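Local coordinates for SusD superfamily protein (PDB 3MYV) that probably binds polysaccharides at the outer membrane of Bacteroides vulgatus, at residues A[205-208]-A[209-213]; A[215-218]-A[219-223]; A[380-383]-A[384-388]; A[246-249]-A[250-253]; A[341-344]-A[345-349]. One frame throughout, in Å; residues are numbered along the deposited sequence.

In the fold
Four of the five contacts lie on helices and one on a bulged strand. Contacts 1 and 2 follow each other along helix 206-223, their centres 15 Å apart. Helix 334-348, which carries contact 5, packs against contact 1: Phe210 CD1 lies 3.5 Å from Ala341 O, and the centres are 9 Å apart. On helix 380-391, contact 3 meets contact 5 through the salt bridge from Arg387 NE to Glu343 OE1 (2.9 Å). Contact 4 sits deeper, about 12 Å from the centre of the chain; its Glu251 side chain is about 12 Å from the bound sodium ion. This helical assembly agrees with the TPR-like architecture of SusD proteins.

Contact 1. Residues A[205-208]-A[209-213]; sequences DNRK and AFDLA
Arg207 reaches Asp211, one helical turn on, because its CG stands opposite the backbone N (chi1 175°) and the chain then bends at chi2 and chi3, curling beside the helix instead of running straight out. Asp211 takes the other common setting, CG anti to its carbonyl carbon, which lays the carboxylate back over the preceding turn, with CG 3.2 Å from Arg207 O. In this conformer, one of two deposited for the arginine, a salt bridge results: Arg207 NH1 donates to Asp211 OD1 at 3.1 Å with an N-H...O angle of 149°. OD1 is approached on its syn side but out of the carboxylate plane, and the two flat groups are turned 52° apart. This is the one hydrogen bond between the two side chains. NH1 also passes obliquely by Phe210, 4.0 Å from CD2, while the phenyl ring itself packs on Leu348 of helix 334-348 and Ala352 of helix 350-367. Beneath the side chains, Ala209 N bonds Asp205 O at 2.9 Å in the first turn of helix 206-223. Asp205 occupies the N-cap position without capping through its side chain; its OD2 is bonded to His203 instead. A single, tilted bond on an exposed arginine, seen in one of two conformers, is consistent with a modest ion pair.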
# COMPACT_ATOMS: atom_id res chain seq x y z
N ASP A 205 -6.57 15.56 5.96
CA ASP A 205 -7.97 15.95 5.84
C ASP A 205 -8.75 14.97 6.73
O ASP A 205 -9.49 14.12 6.25
CB ASP A 205 -8.47 15.84 4.39
CG ASP A 205 -7.82 16.81 3.44
OD1 ASP A 205 -7.60 18.01 3.78
OD2 ASP A 205 -7.54 16.36 2.30
N ASN A 206 -8.60 15.10 8.04
CA ASN A 206 -9.16 14.13 8.97
C ASN A 206 -10.68 14.05 8.95
O ASN A 206 -11.21 12.96 9.00
CB ASN A 206 -8.63 14.40 10.39
CG ASN A 206 -7.13 14.21 10.46
OD1 ASN A 206 -6.38 15.12 10.82
ND2 ASN A 206 -6.68 13.05 10.03
N ARG A 207 -11.37 15.18 8.82
CA ARG A 207 -12.83 15.17 8.72
C ARG A 207 -13.29 14.42 7.47
O ARG A 207 -14.18 13.56 7.53
CB ARG A 207 -13.36 16.61 8.75
CG ARG A 207 -14.85 16.78 8.54
CD ARG A 207 -15.69 15.87 9.39
NE ARG A 207 -15.48 16.05 10.82
CZ ARG A 207 -16.16 15.37 11.75
NH1 ARG A 207 -17.08 14.47 11.38
NH2 ARG A 207 -15.91 15.58 13.04
N LYS A 208 -12.67 14.74 6.33
CA LYS A 208 -13.00 14.06 5.08
C LYS A 208 -12.71 12.56 5.17
O LYS A 208 -13.53 11.75 4.74
CB LYS A 208 -12.26 14.68 3.88
CG LYS A 208 -12.62 16.17 3.66
CD LYS A 208 -12.09 16.66 2.31
CE LYS A 208 -12.33 18.16 2.09
NZ LYS A 208 -11.56 18.64 0.89
N ALA A 209 -11.55 12.21 5.74
CA ALA A 209 -11.18 10.79 5.92
C ALA A 209 -12.17 10.05 6.81
O ALA A 209 -12.64 8.96 6.45
CB ALA A 209 -9.75 10.66 6.48
N PHE A 210 -12.52 10.65 7.94
CA PHE A 210 -13.49 10.01 8.85
C PHE A 210 -14.84 9.85 8.16
O PHE A 210 -15.40 8.75 8.12
CB PHE A 210 -13.65 10.79 10.16
CG PHE A 210 -14.69 10.21 11.04
CD1 PHE A 210 -14.40 9.12 11.85
CD2 PHE A 210 -16.00 10.65 10.98
CE1 PHE A 210 -15.38 8.52 12.62
CE2 PHE A 210 -17.00 10.04 11.74
CZ PHE A 210 -16.68 8.98 12.56
N ASP A 211 -15.35 10.92 7.57
CA ASP A 211 -16.71 10.88 7.03
C ASP A 211 -16.81 9.85 5.90
O ASP A 211 -17.81 9.13 5.80
CB ASP A 211 -17.13 12.24 6.50
CG ASP A 211 -17.39 13.27 7.58
OD1 ASP A 211 -17.55 12.90 8.75
OD2 ASP A 211 -17.45 14.46 7.22
N LEU A 212 -15.79 9.79 5.05
CA LEU A 212 -15.77 8.82 3.95
C LEU A 212 -15.62 7.41 4.47
O LEU A 212 -16.34 6.49 4.02
CB LEU A 212 -14.66 9.15 2.93
CG LEU A 212 -14.56 8.21 1.71
CD1 LEU A 212 -15.91 8.01 1.01
CD2 LEU A 212 -13.55 8.72 0.71
N ALA A 213 -14.69 7.21 5.41
CA ALA A 213 -14.43 5.85 5.94
C ALA A 213 -15.68 5.34 6.64
O ALA A 213 -16.09 4.19 6.46
CB ALA A 213 -13.23 5.84 6.92

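Contact 2. Residues A[215-218]-A[219-223]; sequences QLIK and DADTS
From Asp219 N to Gln215 O (2.8 Å) through to Thr222 N and Lys218 O (2.9 Å), four successive i to i+4 backbone bonds carry helix 206-223 into its last turn. Alongside the first of them, Gln215 adds a side-chain bond to the same residue: NE2 donates to Asp219 OD1 at 2.9 Å, nearly straight at 162°. The acceptor lies in the plane of the amide, yet the amide approaches from above the carboxylate plane, and the two planes are 38° apart. A bend at chi2 (60°) folds the glutamine down to this position. The other carboxylate oxygen, Asp219 OD2, forms a salt bridge to Arg193 of helix 189-202, so the aspartate joins a neighbour on its own helix to the adjoining one. Helices 189-202 and 206-223 form an antiparallel hairpin, in keeping with the TPR-like fold of the family; Leu216 packs on Tyr190 and Ala194 within it, and Ile217 faces Val337 and Tyr338 of helix 334-348. At the C-terminal end, Asp219 O is gripped twice by one residue, by Ser223 N at 3.0 Å and by Ser223 OG at 2.8 Å, the two donors arriving from opposite faces of the carbonyl plane. Ser223 OG in turn accepts from Ser225 N just beyond the helix, while Lys218 reaches back to a salt bridge with Asp214.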
# COMPACT_ATOMS: atom_id res chain seq x y z
N GLN A 215 -18.84 6.25 6.03
CA GLN A 215 -19.94 5.98 5.12
C GLN A 215 -19.67 4.71 4.33
O GLN A 215 -20.60 3.97 4.01
CB GLN A 215 -20.18 7.14 4.14
CG GLN A 215 -21.49 6.98 3.34
CD GLN A 215 -22.71 6.92 4.25
OE1 GLN A 215 -22.96 7.85 5.02
NE2 GLN A 215 -23.47 5.84 4.15
N LEU A 216 -18.39 4.48 4.01
CA LEU A 216 -17.98 3.29 3.26
C LEU A 216 -18.25 2.04 4.08
O LEU A 216 -18.73 1.01 3.55
CB LEU A 216 -16.48 3.41 2.88
CG LEU A 216 -15.83 2.29 2.06
CD1 LEU A 216 -16.59 2.07 0.78
CD2 LEU A 216 -14.34 2.60 1.76
N ILE A 217 -17.95 2.09 5.38
CA ILE A 217 -18.24 0.97 6.28
C ILE A 217 -19.74 0.73 6.36
O ILE A 217 -20.21 -0.42 6.29
CB ILE A 217 -17.67 1.21 7.68
CG1 ILE A 217 -16.13 1.18 7.66
CG2 ILE A 217 -18.15 0.18 8.66
CD1 ILE A 217 -15.52 1.84 8.88
N LYS A 218 -20.50 1.82 6.48
CA LYS A 218 -21.95 1.71 6.54
C LYS A 218 -22.51 1.10 5.25
O LYS A 218 -23.38 0.21 5.32
CB LYS A 218 -22.59 3.06 6.82
CG LYS A 218 -22.38 3.54 8.25
CD LYS A 218 -22.78 4.97 8.39
CE LYS A 218 -22.88 5.39 9.84
NZ LYS A 218 -22.91 6.90 9.88
N ASP A 219 -21.99 1.55 4.11
CA ASP A 219 -22.43 1.03 2.81
C ASP A 219 -22.07 -0.45 2.63
O ASP A 219 -22.87 -1.22 2.11
CB ASP A 219 -21.86 1.85 1.64
CG ASP A 219 -22.35 3.29 1.62
OD1 ASP A 219 -23.35 3.62 2.32
OD2 ASP A 219 -21.70 4.10 0.93
N ALA A 220 -20.86 -0.86 3.03
CA ALA A 220 -20.51 -2.30 3.04
C ALA A 220 -21.51 -3.14 3.85
O ALA A 220 -21.91 -4.24 3.43
CB ALA A 220 -19.10 -2.50 3.59
N ASP A 221 -21.89 -2.62 5.01
CA ASP A 221 -22.82 -3.30 5.89
C ASP A 221 -24.24 -3.36 5.32
O ASP A 221 -24.87 -4.42 5.36
CB ASP A 221 -22.83 -2.62 7.26
CG ASP A 221 -21.56 -2.87 8.01
OD1 ASP A 221 -20.88 -3.86 7.66
OD2 ASP A 221 -21.24 -2.09 8.93
N THR A 222 -24.73 -2.25 4.78
CA THR A 222 -26.09 -2.19 4.24
C THR A 222 -26.24 -3.08 3.00
O THR A 222 -27.25 -3.77 2.83
CB THR A 222 -26.48 -0.74 3.85
OG1 THR A 222 -26.43 0.10 5.01
CG2 THR A 222 -27.89 -0.71 3.26
N SER A 223 -25.24 -3.07 2.14
CA SER A 223 -25.28 -3.89 0.92
C SER A 223 -24.95 -5.35 1.17
O SER A 223 -25.34 -6.23 0.40
CB SER A 223 -24.30 -3.31 -0.10
OG SER A 223 -22.97 -3.41 0.38

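Contact 3. Residues A[380-383]-A[384-388]; sequences LDRV and LDERS
Arg382 and Glu386 supply the ionic part of this contact, their side chains lying side by side and pointing the same way. NH1 donates to Glu386 OE1 at 2.8 Å and 173°; the oxygen lies in the guanidinium plane and receives the proton on its anti lone pair. A bend at chi2 (62°) in the arginine swings the group along the helix to that point. Water-mediated bonding reinforces the pair: a single water accepts from Arg382 NH2 at 3.0 Å and donates to Glu386 OE1 at 2.6 Å, closing a ring that should restrain rotation of the guanidinium. Glu386 OE2 has its own salt bridge, to Arg295, so the carboxylate is held at both oxygens. The apolar interaction lies between Leu380 and Leu384, whose branches cross with CG of the former 4.1 Å from CD1 of the latter. Among the backbone bonds, Leu384 N to Leu380 O is short at 2.8 Å, whereas Glu386 N to Arg382 O is longer at 3.1 Å. The i to i+4 spacing sets both pairs on neighbouring turns of helix 380-391, which packs against helices 334-348 and 350-367 with the buried Glu386 and Arg387 held in salt bridges.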
# COMPACT_ATOMS: atom_id res chain seq x y z
N LEU A 380 -3.51 8.22 19.64
CA LEU A 380 -2.95 7.94 18.31
C LEU A 380 -2.00 6.73 18.33
O LEU A 380 -2.09 5.85 17.47
CB LEU A 380 -2.21 9.17 17.82
CG LEU A 380 -1.54 9.07 16.45
CD1 LEU A 380 -2.54 8.67 15.38
CD2 LEU A 380 -0.79 10.41 16.10
N ASP A 381 -1.11 6.65 19.32
CA ASP A 381 -0.18 5.51 19.42
C ASP A 381 -0.93 4.18 19.51
O ASP A 381 -0.51 3.17 18.95
CB ASP A 381 0.78 5.64 20.61
CG ASP A 381 1.91 6.63 20.36
OD1 ASP A 381 2.10 7.05 19.21
OD2 ASP A 381 2.58 7.02 21.32
N ARG A 382 -2.06 4.18 20.21
CA ARG A 382 -2.85 2.97 20.35
C ARG A 382 -3.43 2.55 19.01
O ARG A 382 -3.50 1.36 18.71
CB ARG A 382 -3.97 3.13 21.40
CG ARG A 382 -4.78 1.87 21.62
CD ARG A 382 -3.90 0.71 22.15
NE ARG A 382 -4.62 -0.56 22.29
CZ ARG A 382 -4.85 -1.44 21.33
NH1 ARG A 382 -4.47 -1.23 20.07
NH2 ARG A 382 -5.50 -2.57 21.62
N VAL A 383 -3.87 3.51 18.21
CA VAL A 383 -4.39 3.19 16.88
C VAL A 383 -3.24 2.73 15.97
O VAL A 383 -3.37 1.77 15.23
CB VAL A 383 -5.12 4.37 16.23
CG1 VAL A 383 -5.63 3.99 14.83
CG2 VAL A 383 -6.28 4.85 17.14
N LEU A 384 -2.07 3.36 16.09
CA LEU A 384 -0.94 2.94 15.26
C LEU A 384 -0.46 1.55 15.67
O LEU A 384 -0.07 0.78 14.78
CB LEU A 384 0.22 3.92 15.30
CG LEU A 384 -0.11 5.35 14.82
CD1 LEU A 384 1.09 6.28 15.00
CD2 LEU A 384 -0.55 5.36 13.39
N ASP A 385 -0.48 1.22 16.97
CA ASP A 385 -0.18 -0.15 17.43
C ASP A 385 -1.19 -1.15 16.84
O ASP A 385 -0.82 -2.25 16.50
CB ASP A 385 -0.19 -0.27 18.96
CG ASP A 385 1.00 0.42 19.63
OD1 ASP A 385 2.02 0.70 18.97
OD2 ASP A 385 0.90 0.64 20.84
N GLU A 386 -2.45 -0.75 16.71
CA GLU A 386 -3.45 -1.64 16.10
C GLU A 386 -3.15 -1.86 14.62
O GLU A 386 -3.24 -2.99 14.12
CB GLU A 386 -4.88 -1.15 16.32
CG GLU A 386 -5.94 -2.26 16.16
CD GLU A 386 -5.74 -3.43 17.12
OE1 GLU A 386 -5.15 -3.23 18.21
OE2 GLU A 386 -6.20 -4.53 16.80
N ARG A 387 -2.75 -0.79 13.93
CA ARG A 387 -2.29 -0.88 12.55
C ARG A 387 -1.10 -1.81 12.42
O ARG A 387 -1.05 -2.62 11.50
CB ARG A 387 -1.91 0.48 11.98
CG ARG A 387 -3.07 1.41 11.66
CD ARG A 387 -2.52 2.79 11.27
NE ARG A 387 -3.50 3.60 10.56
CZ ARG A 387 -3.81 3.46 9.27
NH1 ARG A 387 -3.20 2.56 8.49
NH2 ARG A 387 -4.74 4.24 8.73
N SER A 388 -0.13 -1.68 13.33
CA SER A 388 1.03 -2.57 13.35
C SER A 388 0.59 -4.05 13.35
O SER A 388 1.06 -4.86 12.55
CB SER A 388 1.85 -2.31 14.59
OG SER A 388 2.85 -3.28 14.74
O HOH W 1 -5.26 -5.11 19.98

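Contact 4. Residues A[246-249]-A[250-253]; sequences SESF and FEIA
Ser248 and Glu251 point their side chains to one side of strand 248-252, while Phe249 and Phe250 between them both project to the other. This departure from strict alternation is the mark of the classic beta bulge: Phe249 and Phe250 together face Leu332 of the antiparallel strand 329-333, and the helix-like psi of Phe249 (-42°) accommodates the extra residue. On the polar side, Ser248 OG donates to Glu251 OE1 at 2.7 Å. The hydroxyl meets that oxygen on its anti side, slightly out of the carboxylate plane. Glu251 CG occupies the crowded position between backbone N and carbonyl carbon (chi1 65°), and from there the extended chain stands out from the strand on the Ser248 side, bringing OE1 beside the hydroxyl; Ser248 CB is then 3.2 Å from OE1. On the aromatic side both rings reach Ala191 of helix 189-202. Phe249 goes on to Tyr190, Ala194 and Val337, meets Tyr226 edge-to-face, and has Glu247 O 4.1 Å above its plane, over the ring centre. Phe250 extends instead to Met187 and Val331. The second glutamate oxygen, OE2, receives hydrogen bonds from Asn328 ND2 and Phe244 N. Both oxygens of the buried carboxylate thus have hydrogen-bond donors, which would probably stabilise a negative charge while tying the bulged strand to the chain around it.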
# COMPACT_ATOMS: atom_id res chain seq x y z
N SER A 246 -14.16 -11.54 1.61
CA SER A 246 -15.14 -10.49 1.92
C SER A 246 -14.58 -9.14 2.35
O SER A 246 -15.31 -8.15 2.31
CB SER A 246 -16.14 -10.96 3.00
OG SER A 246 -15.53 -11.13 4.27
N GLU A 247 -13.32 -9.08 2.78
CA GLU A 247 -12.72 -7.77 3.12
C GLU A 247 -12.07 -7.09 1.90
O GLU A 247 -11.81 -5.88 1.92
CB GLU A 247 -11.67 -7.91 4.20
CG GLU A 247 -12.21 -8.22 5.58
CD GLU A 247 -11.26 -7.88 6.69
OE1 GLU A 247 -10.39 -7.00 6.51
OE2 GLU A 247 -11.41 -8.48 7.76
N SER A 248 -11.79 -7.86 0.87
CA SER A 248 -10.92 -7.41 -0.20
C SER A 248 -11.67 -6.53 -1.20
O SER A 248 -12.52 -7.03 -1.96
CB SER A 248 -10.32 -8.60 -0.94
OG SER A 248 -9.45 -8.14 -1.96
N PHE A 249 -11.33 -5.25 -1.23
CA PHE A 249 -11.84 -4.33 -2.27
C PHE A 249 -10.98 -4.49 -3.55
O PHE A 249 -11.49 -4.48 -4.69
CB PHE A 249 -11.76 -2.86 -1.87
CG PHE A 249 -12.48 -2.48 -0.60
CD1 PHE A 249 -13.86 -2.60 -0.51
CD2 PHE A 249 -11.78 -1.95 0.49
CE1 PHE A 249 -14.54 -2.24 0.66
CE2 PHE A 249 -12.46 -1.56 1.66
CZ PHE A 249 -13.84 -1.72 1.75
N PHE A 250 -9.67 -4.59 -3.34
CA PHE A 250 -8.71 -4.69 -4.44
C PHE A 250 -7.56 -5.57 -4.02
O PHE A 250 -6.88 -5.27 -3.03
CB PHE A 250 -8.19 -3.28 -4.79
CG PHE A 250 -7.15 -3.25 -5.89
CD1 PHE A 250 -7.18 -4.16 -6.96
CD2 PHE A 250 -6.14 -2.32 -5.85
CE1 PHE A 250 -6.20 -4.12 -7.95
CE2 PHE A 250 -5.17 -2.27 -6.84
CZ PHE A 250 -5.21 -3.21 -7.88
N GLU A 251 -7.33 -6.66 -4.77
CA GLU A 251 -6.08 -7.41 -4.61
C GLU A 251 -5.53 -7.73 -5.99
O GLU A 251 -6.30 -7.86 -6.94
CB GLU A 251 -6.27 -8.68 -3.77
CG GLU A 251 -7.17 -9.74 -4.39
CD GLU A 251 -7.56 -10.81 -3.40
OE1 GLU A 251 -8.18 -10.47 -2.37
OE2 GLU A 251 -7.29 -12.01 -3.67
N ILE A 252 -4.22 -7.91 -6.07
CA ILE A 252 -3.54 -8.29 -7.33
C ILE A 252 -3.79 -9.78 -7.63
O ILE A 252 -3.51 -10.65 -6.79
CB ILE A 252 -2.00 -8.01 -7.25
CG1 ILE A 252 -1.71 -6.55 -6.89
CG2 ILE A 252 -1.28 -8.42 -8.56
CD1 ILE A 252 -2.24 -5.51 -7.95
N ALA A 253 -4.29 -10.07 -8.82
CA ALA A 253 -4.60 -11.46 -9.17
C ALA A 253 -3.31 -12.13 -9.66
O ALA A 253 -2.67 -11.68 -10.62
CB ALA A 253 -5.69 -11.54 -10.24

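Contact 5. Residues A[341-344]-A[345-349]; sequences AAEA and GCKLG. With EDO (1,2-ethanediol), chain K.
Glu343 OE2 is gripped by three groups: Lys347 NZ at 2.9 Å within this helix, in a salt bridge, and from outside it Arg403 NH1, the strongest partner, and Asn404 ND2. The lysine uses the anti lone pair of OE2, away from the other oxygen. Glutamate and lysine run side by side in the same direction; the first has CG opposite its backbone N (chi1 -176°) and the second CG beside it (chi1 -67°), and both are extended from there, so the ends of two residues one turn apart meet. Along the way the lysine chain passes over the end of the Glu343 carbonyl, CG lying 3.4 Å from Glu343 O, and NZ gains a second acceptor in Asn404 OD1. Such a buried charge cluster would probably keep the glutamate ionised. The arrangement belongs to helix 334-348, which packs against helices 206-223, 380-391, 189-202 and 350-367 of this SusD-type fold: Ala341 and Ala344 face Ala213 and Phe210 of helix 206-223, while Ala342 packs on Val383 of helix 380-391. The small side chains of these three alanines suit such close helix packing. In the backbone, Gly345 N bonds Ala341 O at 2.8 Å. Toward the C-terminal end, Leu348 N bonds Ala344 O at 2.8 Å, bent to 142°, and Leu348 CG sits 3.3 Å from that same oxygen. Gly349, with positive phi, leaves the helix while its N still bonds Gly345 O at 3.0 Å. Cys346 O accepts a hydrogen bond from O2 of a 1,2-ethanediol at 2.7 Å, a molecule probably taken up from the crystallisation liquor.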
# COMPACT_ATOMS: atom_id res chain seq x y z
N ALA A 341 -10.91 5.26 9.92
CA ALA A 341 -11.93 5.93 10.74
C ALA A 341 -11.45 6.12 12.20
O ALA A 341 -11.64 7.18 12.81
CB ALA A 341 -13.24 5.13 10.71
N ALA A 342 -10.82 5.07 12.75
CA ALA A 342 -10.29 5.10 14.11
C ALA A 342 -9.22 6.16 14.26
O ALA A 342 -9.22 6.91 15.25
CB ALA A 342 -9.74 3.68 14.53
N GLU A 343 -8.31 6.23 13.29
CA GLU A 343 -7.21 7.22 13.39
C GLU A 343 -7.71 8.66 13.24
O GLU A 343 -7.34 9.56 14.02
CB GLU A 343 -6.11 6.90 12.38
CG GLU A 343 -4.94 7.81 12.51
CD GLU A 343 -3.80 7.53 11.55
OE1 GLU A 343 -3.70 6.42 11.02
OE2 GLU A 343 -2.98 8.45 11.33
N ALA A 344 -8.53 8.90 12.24
CA ALA A 344 -9.04 10.22 11.95
C ALA A 344 -9.96 10.67 13.10
O ALA A 344 -9.90 11.82 13.55
CB ALA A 344 -9.78 10.23 10.59
N GLY A 345 -10.80 9.76 13.59
CA GLY A 345 -11.68 10.04 14.74
C GLY A 345 -10.88 10.46 15.97
O GLY A 345 -11.22 11.41 16.67
N CYS A 346 -9.80 9.74 16.23
CA CYS A 346 -8.93 10.07 17.33
C CYS A 346 -8.36 11.48 17.15
O CYS A 346 -8.39 12.28 18.07
CB CYS A 346 -7.83 9.02 17.42
SG CYS A 346 -6.80 9.21 18.86
N LYS A 347 -7.91 11.82 15.94
CA LYS A 347 -7.38 13.15 15.68
C LYS A 347 -8.42 14.26 15.76
O LYS A 347 -8.10 15.39 16.09
CB LYS A 347 -6.67 13.19 14.34
CG LYS A 347 -5.40 12.35 14.32
CD LYS A 347 -4.78 12.26 12.92
CE LYS A 347 -3.36 11.75 12.93
NZ LYS A 347 -2.89 11.31 11.56
N LEU A 348 -9.67 13.94 15.42
CA LEU A 348 -10.75 14.93 15.45
C LEU A 348 -11.34 15.22 16.83
O LEU A 348 -11.83 16.32 17.07
CB LEU A 348 -11.88 14.49 14.51
CG LEU A 348 -11.56 14.61 13.02
CD1 LEU A 348 -12.52 13.74 12.20
CD2 LEU A 348 -11.63 16.08 12.59
N GLY A 349 -11.35 14.24 17.73
CA GLY A 349 -12.11 14.36 18.96
C GLY A 349 -13.62 14.38 18.77
O GLY A 349 -14.13 14.08 17.69
C1 EDO K . -9.41 10.71 21.82
O1 EDO K . -10.51 11.30 22.53
C2 EDO K . -8.58 11.80 21.17
O2 EDO K . -9.46 12.68 20.47